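Local coordinates for nucleoporin NUP170 (PDB 5HAX), which is a scaffold nucleoporin of the nuclear pore complex and probably serves as a structural part of its inner ring, at residues A[85-93]-A[106-117]; A[236-244]-A[251-259]. All coordinates share one frame; numbering follows the deposited sequence.

Contact 1: A[85-93]-A[106-117]; sequences WASIDSSLF and GYEEATHTITAV
Leu92 pairs with Tyr107, and Phe93 with Gly106, at the outer edge of one antiparallel sheet of the beta-propeller domain. The chain then crosses to strand 114-120, the first of the next sheet, so the contact joins two neighbouring blades. Backbone bonds come first. Tyr107 N gives a 2.8 Å bond to Leu92 O, and Leu92 N returns one to Tyr107 O. Ile114 N reaches Asp89 O at 2.8 Å and nearly straight (173°), which ties the new strand to the type II' turn from Ile88 to Ser91.

Apolar contacts fill the space between the blades. Val117 sets its CB over one face of the Trp85 six-membered ring, 3.8 Å from the centroid, a CH-pi contact. A chi1 of 58° tucks Trp85 CG in between the backbone N and C, and this turns one indole face to the valine. With the indole cut back to an alanine, Val117 is likely to lose the ring face it rests on, and a gap would probably open between the blades. Further along, Ile114 CD1 meets Leu92 CB at 3.8 Å, and both residues also pack on Val137 of strand 133-139.

A polar group of side chains joins the two segments. Ser91 OG makes a weak bond to Glu108 OE1, while OE2 of the same carboxylate approaches Phe93 CZ. Waters bridge the rest. One donates hydrogen bonds to Ser90 O and Tyr107 O and accepts one from Ala110 N. Another accepts from Ser87 OG at 2.8 Å and donates to both Asp89 O and Ile114 O.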
# COMPACT_ATOMS: atom_id res chain seq x y z
N TRP A 85 4.50 -8.46 -19.64
CA TRP A 85 5.43 -9.15 -20.53
C TRP A 85 4.86 -10.51 -20.90
O TRP A 85 4.02 -11.08 -20.20
CB TRP A 85 6.82 -9.32 -19.90
CG TRP A 85 6.84 -10.06 -18.59
CD1 TRP A 85 6.80 -9.51 -17.34
CD2 TRP A 85 6.94 -11.47 -18.40
NE1 TRP A 85 6.86 -10.49 -16.39
CE2 TRP A 85 6.94 -11.71 -17.01
CE3 TRP A 85 7.02 -12.57 -19.27
CZ2 TRP A 85 7.02 -12.99 -16.47
CZ3 TRP A 85 7.09 -13.84 -18.73
CH2 TRP A 85 7.10 -14.04 -17.35
N ALA A 86 5.33 -11.01 -22.04
CA ALA A 86 4.96 -12.33 -22.55
C ALA A 86 6.21 -12.98 -23.11
O ALA A 86 6.94 -12.35 -23.89
CB ALA A 86 3.88 -12.22 -23.62
N SER A 87 6.46 -14.22 -22.72
CA SER A 87 7.56 -15.01 -23.26
C SER A 87 7.00 -16.10 -24.17
O SER A 87 6.00 -16.75 -23.83
CB SER A 87 8.40 -15.63 -22.15
OG SER A 87 7.68 -16.63 -21.44
N ILE A 88 7.62 -16.27 -25.33
CA ILE A 88 7.26 -17.32 -26.28
C ILE A 88 8.54 -18.07 -26.61
O ILE A 88 9.41 -17.54 -27.31
CB ILE A 88 6.61 -16.76 -27.55
CG1 ILE A 88 5.35 -15.97 -27.20
CG2 ILE A 88 6.25 -17.89 -28.52
CD1 ILE A 88 5.58 -14.48 -27.08
N ASP A 89 8.65 -19.31 -26.12
CA ASP A 89 9.86 -20.11 -26.29
C ASP A 89 11.08 -19.33 -25.82
O ASP A 89 11.21 -19.05 -24.62
CB ASP A 89 10.00 -20.55 -27.75
CG ASP A 89 8.86 -21.46 -28.19
OD1 ASP A 89 8.43 -22.31 -27.39
OD2 ASP A 89 8.40 -21.31 -29.34
N SER A 90 11.97 -18.96 -26.74
CA SER A 90 13.20 -18.24 -26.40
C SER A 90 13.09 -16.73 -26.63
O SER A 90 14.11 -16.05 -26.64
CB SER A 90 14.37 -18.79 -27.21
OG SER A 90 14.13 -18.68 -28.60
N SER A 91 11.87 -16.21 -26.81
CA SER A 91 11.67 -14.80 -27.12
C SER A 91 10.82 -14.14 -26.03
O SER A 91 9.93 -14.76 -25.45
CB SER A 91 10.99 -14.63 -28.48
OG SER A 91 11.85 -15.04 -29.53
N LEU A 92 11.11 -12.86 -25.77
CA LEU A 92 10.46 -12.09 -24.72
C LEU A 92 9.95 -10.77 -25.29
O LEU A 92 10.65 -10.11 -26.07
CB LEU A 92 11.42 -11.82 -23.56
CG LEU A 92 10.88 -10.94 -22.44
CD1 LEU A 92 9.66 -11.57 -21.79
CD2 LEU A 92 11.97 -10.68 -21.41
N PHE A 93 8.75 -10.37 -24.87
CA PHE A 93 8.12 -9.14 -25.35
C PHE A 93 7.50 -8.39 -24.18
O PHE A 93 6.67 -8.94 -23.46
CB PHE A 93 7.05 -9.46 -26.41
CG PHE A 93 7.60 -10.14 -27.63
CD1 PHE A 93 8.17 -9.40 -28.65
CD2 PHE A 93 7.55 -11.52 -27.75
CE1 PHE A 93 8.68 -10.02 -29.77
CE2 PHE A 93 8.06 -12.15 -28.87
CZ PHE A 93 8.62 -11.40 -29.88
N GLY A 106 10.80 -5.96 -28.00
CA GLY A 106 11.21 -7.34 -28.21
C GLY A 106 12.65 -7.58 -27.79
O GLY A 106 13.52 -6.75 -28.01
N TYR A 107 12.88 -8.75 -27.19
CA TYR A 107 14.22 -9.20 -26.82
C TYR A 107 14.31 -10.68 -27.13
O TYR A 107 13.65 -11.50 -26.48
CB TYR A 107 14.51 -8.93 -25.34
CG TYR A 107 15.81 -9.55 -24.88
CD1 TYR A 107 15.82 -10.77 -24.21
CD2 TYR A 107 17.03 -8.93 -25.12
CE1 TYR A 107 17.00 -11.35 -23.79
CE2 TYR A 107 18.21 -9.50 -24.70
CZ TYR A 107 18.19 -10.71 -24.03
OH TYR A 107 19.37 -11.28 -23.61
N GLU A 108 15.13 -11.03 -28.12
CA GLU A 108 15.19 -12.39 -28.64
C GLU A 108 16.62 -12.92 -28.70
O GLU A 108 16.89 -13.87 -29.45
CB GLU A 108 14.54 -12.45 -30.03
CG GLU A 108 13.25 -11.63 -30.12
CD GLU A 108 12.49 -11.86 -31.41
OE1 GLU A 108 12.59 -12.96 -31.98
OE2 GLU A 108 11.78 -10.93 -31.84
N GLU A 109 17.53 -12.35 -27.92
CA GLU A 109 18.91 -12.84 -27.90
C GLU A 109 18.98 -14.25 -27.32
O GLU A 109 19.87 -15.02 -27.70
CB GLU A 109 19.80 -11.90 -27.09
CG GLU A 109 19.80 -10.46 -27.56
CD GLU A 109 20.19 -10.32 -29.02
OE1 GLU A 109 19.33 -9.94 -29.83
OE2 GLU A 109 21.37 -10.59 -29.34
N ALA A 110 18.08 -14.59 -26.40
CA ALA A 110 18.15 -15.86 -25.71
C ALA A 110 18.10 -17.02 -26.69
O ALA A 110 17.42 -16.98 -27.72
CB ALA A 110 17.01 -15.99 -24.70
N THR A 111 18.83 -18.08 -26.35
CA THR A 111 18.95 -19.27 -27.19
C THR A 111 18.03 -20.40 -26.77
O THR A 111 17.66 -21.22 -27.62
CB THR A 111 20.40 -19.77 -27.20
OG1 THR A 111 20.47 -21.04 -27.84
CG2 THR A 111 20.96 -19.89 -25.77
N HIS A 112 17.64 -20.46 -25.50
CA HIS A 112 16.81 -21.54 -24.98
C HIS A 112 15.53 -20.98 -24.36
O HIS A 112 15.38 -19.77 -24.17
CB HIS A 112 17.59 -22.37 -23.95
CG HIS A 112 18.66 -23.22 -24.55
ND1 HIS A 112 19.98 -22.84 -24.59
CD2 HIS A 112 18.60 -24.43 -25.14
CE1 HIS A 112 20.70 -23.78 -25.17
NE2 HIS A 112 19.88 -24.76 -25.52
N THR A 113 14.62 -21.89 -24.04
CA THR A 113 13.29 -21.52 -23.55
C THR A 113 13.39 -20.68 -22.27
O THR A 113 14.11 -21.04 -21.34
CB THR A 113 12.47 -22.78 -23.28
OG1 THR A 113 12.46 -23.61 -24.45
CG2 THR A 113 11.04 -22.42 -22.89
N ILE A 114 12.65 -19.58 -22.24
CA ILE A 114 12.56 -18.74 -21.05
C ILE A 114 11.61 -19.39 -20.06
O ILE A 114 10.49 -19.77 -20.41
CB ILE A 114 12.10 -17.32 -21.42
CG1 ILE A 114 13.17 -16.61 -22.24
CG2 ILE A 114 11.78 -16.51 -20.16
CD1 ILE A 114 12.69 -15.33 -22.90
N THR A 115 12.05 -19.51 -18.80
CA THR A 115 11.26 -20.14 -17.75
C THR A 115 10.86 -19.18 -16.64
O THR A 115 9.96 -19.51 -15.86
CB THR A 115 12.04 -21.31 -17.13
OG1 THR A 115 13.32 -20.86 -16.67
CG2 THR A 115 12.23 -22.43 -18.15
N ALA A 116 11.48 -18.01 -16.55
CA ALA A 116 11.12 -17.02 -15.54
C ALA A 116 11.68 -15.67 -15.94
O ALA A 116 12.73 -15.58 -16.58
CB ALA A 116 11.64 -17.42 -14.15
N VAL A 117 10.95 -14.62 -15.56
CA VAL A 117 11.35 -13.23 -15.81
C VAL A 117 10.94 -12.40 -14.60
O VAL A 117 9.87 -12.61 -14.03
CB VAL A 117 10.70 -12.68 -17.10
CG1 VAL A 117 11.10 -11.22 -17.32
CG2 VAL A 117 11.08 -13.53 -18.30
O HOH W 1 7.10 -10.82 -13.33
O HOH W 2 8.74 -18.89 -22.62
O HOH W 3 15.41 -16.34 -29.10
O HOH W 4 15.34 -13.65 -25.76

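Contact 2: A[236-244]-A[251-259]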
# COMPACT_ATOMS: atom_id res chain seq x y z
N ASP A 236 10.92 -10.21 2.61
CA ASP A 236 10.53 -9.16 3.55
C ASP A 236 11.79 -8.40 3.95
O ASP A 236 12.54 -8.83 4.84
CB ASP A 236 9.82 -9.74 4.77
CG ASP A 236 9.35 -8.65 5.74
OD1 ASP A 236 9.43 -7.46 5.38
OD2 ASP A 236 8.89 -9.00 6.85
N ASP A 237 12.02 -7.25 3.30
CA ASP A 237 13.21 -6.45 3.56
C ASP A 237 13.23 -5.89 4.98
O ASP A 237 14.31 -5.73 5.56
CB ASP A 237 13.29 -5.31 2.55
CG ASP A 237 13.57 -5.78 1.14
OD1 ASP A 237 14.49 -6.60 0.95
OD2 ASP A 237 12.85 -5.34 0.22
N THR A 238 12.07 -5.59 5.55
CA THR A 238 12.02 -4.98 6.88
C THR A 238 12.56 -5.91 7.95
O THR A 238 12.93 -5.44 9.04
CB THR A 238 10.59 -4.57 7.23
OG1 THR A 238 9.78 -5.74 7.43
CG2 THR A 238 9.98 -3.71 6.12
N ARG A 239 12.61 -7.22 7.68
CA ARG A 239 13.14 -8.20 8.62
C ARG A 239 14.35 -8.93 8.06
O ARG A 239 14.89 -9.81 8.75
CB ARG A 239 12.06 -9.22 8.99
CG ARG A 239 10.73 -8.60 9.42
CD ARG A 239 9.74 -9.69 9.78
NE ARG A 239 8.36 -9.23 9.76
CZ ARG A 239 7.65 -8.88 10.84
NH1 ARG A 239 6.39 -8.49 10.70
NH2 ARG A 239 8.19 -8.93 12.05
N ASN A 240 14.80 -8.59 6.85
CA ASN A 240 15.90 -9.29 6.18
C ASN A 240 15.61 -10.79 6.06
O ASN A 240 16.51 -11.63 6.21
CB ASN A 240 17.23 -9.05 6.89
CG ASN A 240 17.68 -7.60 6.80
OD1 ASN A 240 17.38 -6.91 5.83
ND2 ASN A 240 18.39 -7.14 7.82
N LEU A 241 14.36 -11.14 5.78
CA LEU A 241 13.94 -12.52 5.68
C LEU A 241 13.56 -12.87 4.24
O LEU A 241 13.21 -12.01 3.43
CB LEU A 241 12.75 -12.82 6.60
CG LEU A 241 12.99 -12.68 8.10
CD1 LEU A 241 11.71 -12.99 8.86
CD2 LEU A 241 14.12 -13.59 8.56
N LEU A 242 13.66 -14.17 3.95
CA LEU A 242 13.24 -14.76 2.69
C LEU A 242 12.45 -16.02 3.02
O LEU A 242 12.90 -16.83 3.83
CB LEU A 242 14.44 -15.08 1.80
CG LEU A 242 14.19 -15.74 0.44
CD1 LEU A 242 13.51 -14.77 -0.51
CD2 LEU A 242 15.51 -16.22 -0.15
N TYR A 243 11.27 -16.17 2.41
CA TYR A 243 10.41 -17.32 2.63
C TYR A 243 10.26 -18.12 1.35
O TYR A 243 10.18 -17.54 0.26
CB TYR A 243 9.01 -16.90 3.10
CG TYR A 243 8.96 -16.04 4.35
CD1 TYR A 243 9.00 -16.61 5.61
CD2 TYR A 243 8.85 -14.66 4.25
CE1 TYR A 243 8.94 -15.83 6.75
CE2 TYR A 243 8.79 -13.87 5.39
CZ TYR A 243 8.84 -14.46 6.63
OH TYR A 243 8.78 -13.68 7.77
N SER A 244 10.21 -19.45 1.48
CA SER A 244 9.85 -20.33 0.37
C SER A 244 8.66 -21.19 0.76
O SER A 244 8.52 -21.58 1.93
CB SER A 244 11.02 -21.23 -0.04
OG SER A 244 11.16 -22.34 0.83
N ILE A 251 6.82 -24.53 4.81
CA ILE A 251 7.24 -23.13 4.85
C ILE A 251 8.65 -23.09 5.43
O ILE A 251 8.87 -23.52 6.57
CB ILE A 251 6.28 -22.27 5.69
CG1 ILE A 251 4.86 -22.34 5.12
CG2 ILE A 251 6.78 -20.83 5.74
CD1 ILE A 251 3.83 -21.66 6.00
N ARG A 252 9.59 -22.56 4.66
CA ARG A 252 10.97 -22.39 5.10
C ARG A 252 11.29 -20.91 5.21
O ARG A 252 10.92 -20.12 4.33
CB ARG A 252 11.94 -23.07 4.13
CG ARG A 252 11.83 -24.59 4.12
CD ARG A 252 12.72 -25.21 3.05
NE ARG A 252 12.80 -26.67 3.18
CZ ARG A 252 11.92 -27.52 2.66
NH1 ARG A 252 10.88 -27.08 1.98
NH2 ARG A 252 12.10 -28.83 2.83
N THR A 253 11.96 -20.53 6.30
CA THR A 253 12.36 -19.15 6.55
C THR A 253 13.88 -19.06 6.53
O THR A 253 14.56 -19.85 7.18
CB THR A 253 11.83 -18.66 7.90
OG1 THR A 253 10.40 -18.81 7.95
CG2 THR A 253 12.19 -17.19 8.14
N TYR A 254 14.39 -18.09 5.77
CA TYR A 254 15.82 -17.84 5.65
C TYR A 254 16.11 -16.41 6.11
O TYR A 254 15.31 -15.50 5.85
CB TYR A 254 16.31 -18.03 4.21
CG TYR A 254 16.06 -19.41 3.65
CD1 TYR A 254 14.80 -19.78 3.19
CD2 TYR A 254 17.08 -20.34 3.55
CE1 TYR A 254 14.57 -21.04 2.67
CE2 TYR A 254 16.86 -21.60 3.03
CZ TYR A 254 15.61 -21.94 2.59
OH TYR A 254 15.38 -23.19 2.07
N HIS A 255 17.25 -16.22 6.77
CA HIS A 255 17.65 -14.91 7.28
C HIS A 255 18.92 -14.47 6.58
O HIS A 255 19.86 -15.26 6.43
CB HIS A 255 17.86 -14.96 8.80
CG HIS A 255 18.32 -13.65 9.38
ND1 HIS A 255 19.57 -13.48 9.92
CD2 HIS A 255 17.68 -12.46 9.50
CE1 HIS A 255 19.69 -12.23 10.35
NE2 HIS A 255 18.56 -11.60 10.10
N MET A 256 18.95 -13.20 6.17
CA MET A 256 20.12 -12.61 5.52
C MET A 256 20.99 -11.97 6.60
O MET A 256 20.91 -10.77 6.87
CB MET A 256 19.70 -11.61 4.45
CG MET A 256 18.92 -12.23 3.31
SD MET A 256 18.18 -11.00 2.22
CE MET A 256 16.47 -11.53 2.23
N GLU A 257 21.82 -12.79 7.23
CA GLU A 257 22.70 -12.32 8.29
C GLU A 257 23.83 -11.44 7.77
O GLU A 257 24.57 -10.86 8.57
CB GLU A 257 23.29 -13.51 9.06
CG GLU A 257 24.03 -14.52 8.19
CD GLU A 257 24.67 -15.62 9.01
OE1 GLU A 257 24.56 -15.59 10.26
OE2 GLU A 257 25.28 -16.53 8.41
N GLY A 258 23.98 -11.32 6.45
CA GLY A 258 24.99 -10.47 5.86
C GLY A 258 24.67 -10.16 4.42
O GLY A 258 23.74 -10.72 3.82
N PRO A 259 25.45 -9.26 3.81
CA PRO A 259 25.20 -8.88 2.41
C PRO A 259 25.38 -10.02 1.42
O PRO A 259 24.92 -9.90 0.28
CB PRO A 259 26.21 -7.76 2.16
CG PRO A 259 27.30 -8.01 3.15
CD PRO A 259 26.63 -8.57 4.37
O HOH W 5 9.60 -24.50 1.44
O HOH W 6 13.46 -23.66 -0.06
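Leu241-Ser244 and Ile251-His255 run antiparallel as the two middle strands of a four-stranded propeller blade, their short axes 4.6 Å apart at closest and 157° between directions. Leu242 with Tyr254 and Ser244 with Arg252 are hydrogen-bonded pairs. Leu241 with His255 and Tyr243 with Thr253 are non-hydrogen-bonded. Past the last pair, Met256 N still gives Asn240 O a straight bond of 2.9 Å (169°). A G1 beta bulge at Asn240 and Leu241, opposite Asp236, leads into the strand.

One face of the sheet carries Leu241, Tyr243, Thr253 and His255. Thr253 runs alongside Tyr243, and its OG1 sits at the ring edge, 3.5 Å from Tyr243 CD1. Leu241 CD2 comes to the edge of the imidazole, 3.9 Å from His255 CD2. Met342 of strand 341-348 packs against Tyr243 and Thr253 on this side.

The other face carries Leu242, Ser244, Arg252 and Tyr254. Leu242 CB meets Tyr254 CB, and a bend at chi3 (-126°) lays Met256 CE 3.5 Å from Leu241 O and near Leu242 CB. Ser244 OG lies 3.5 Å from Arg252 CB. Two waters meet this hydroxyl. One is shared with Tyr254 OH, and the other accepts from Arg252 NH1 at 2.9 Å. The arginine runs on, extended, to salt bridges with Glu228 and Glu267.

The two faces thus differ in chemistry. The first mixes a leucine with tyrosine, threonine and histidine, which meet mainly through ring edges and methyl groups. On the second, the buried serine hydroxyl is served by water, and the arginine charge is probably balanced by the two glutamates.

Overall arrangement
Both contacts belong to the N-terminal beta-propeller domain and follow one another along the chain: both segments of contact 1 precede those of contact 2 in the sequence. Their centres are 29 Å apart and their nearest atoms about 14 Å, so they do not touch. They represent two levels of propeller architecture. Contact 2 joins neighbouring strands inside one blade. Contact 1 adds to such pairing a passage from one blade to the next. Contact 1 lies farther out, about 31 Å from the centre of the chain against 21 Å for contact 2, and is only partly buried. Some of its residues also lie within reach of another protein chain. Contact 2 is buried.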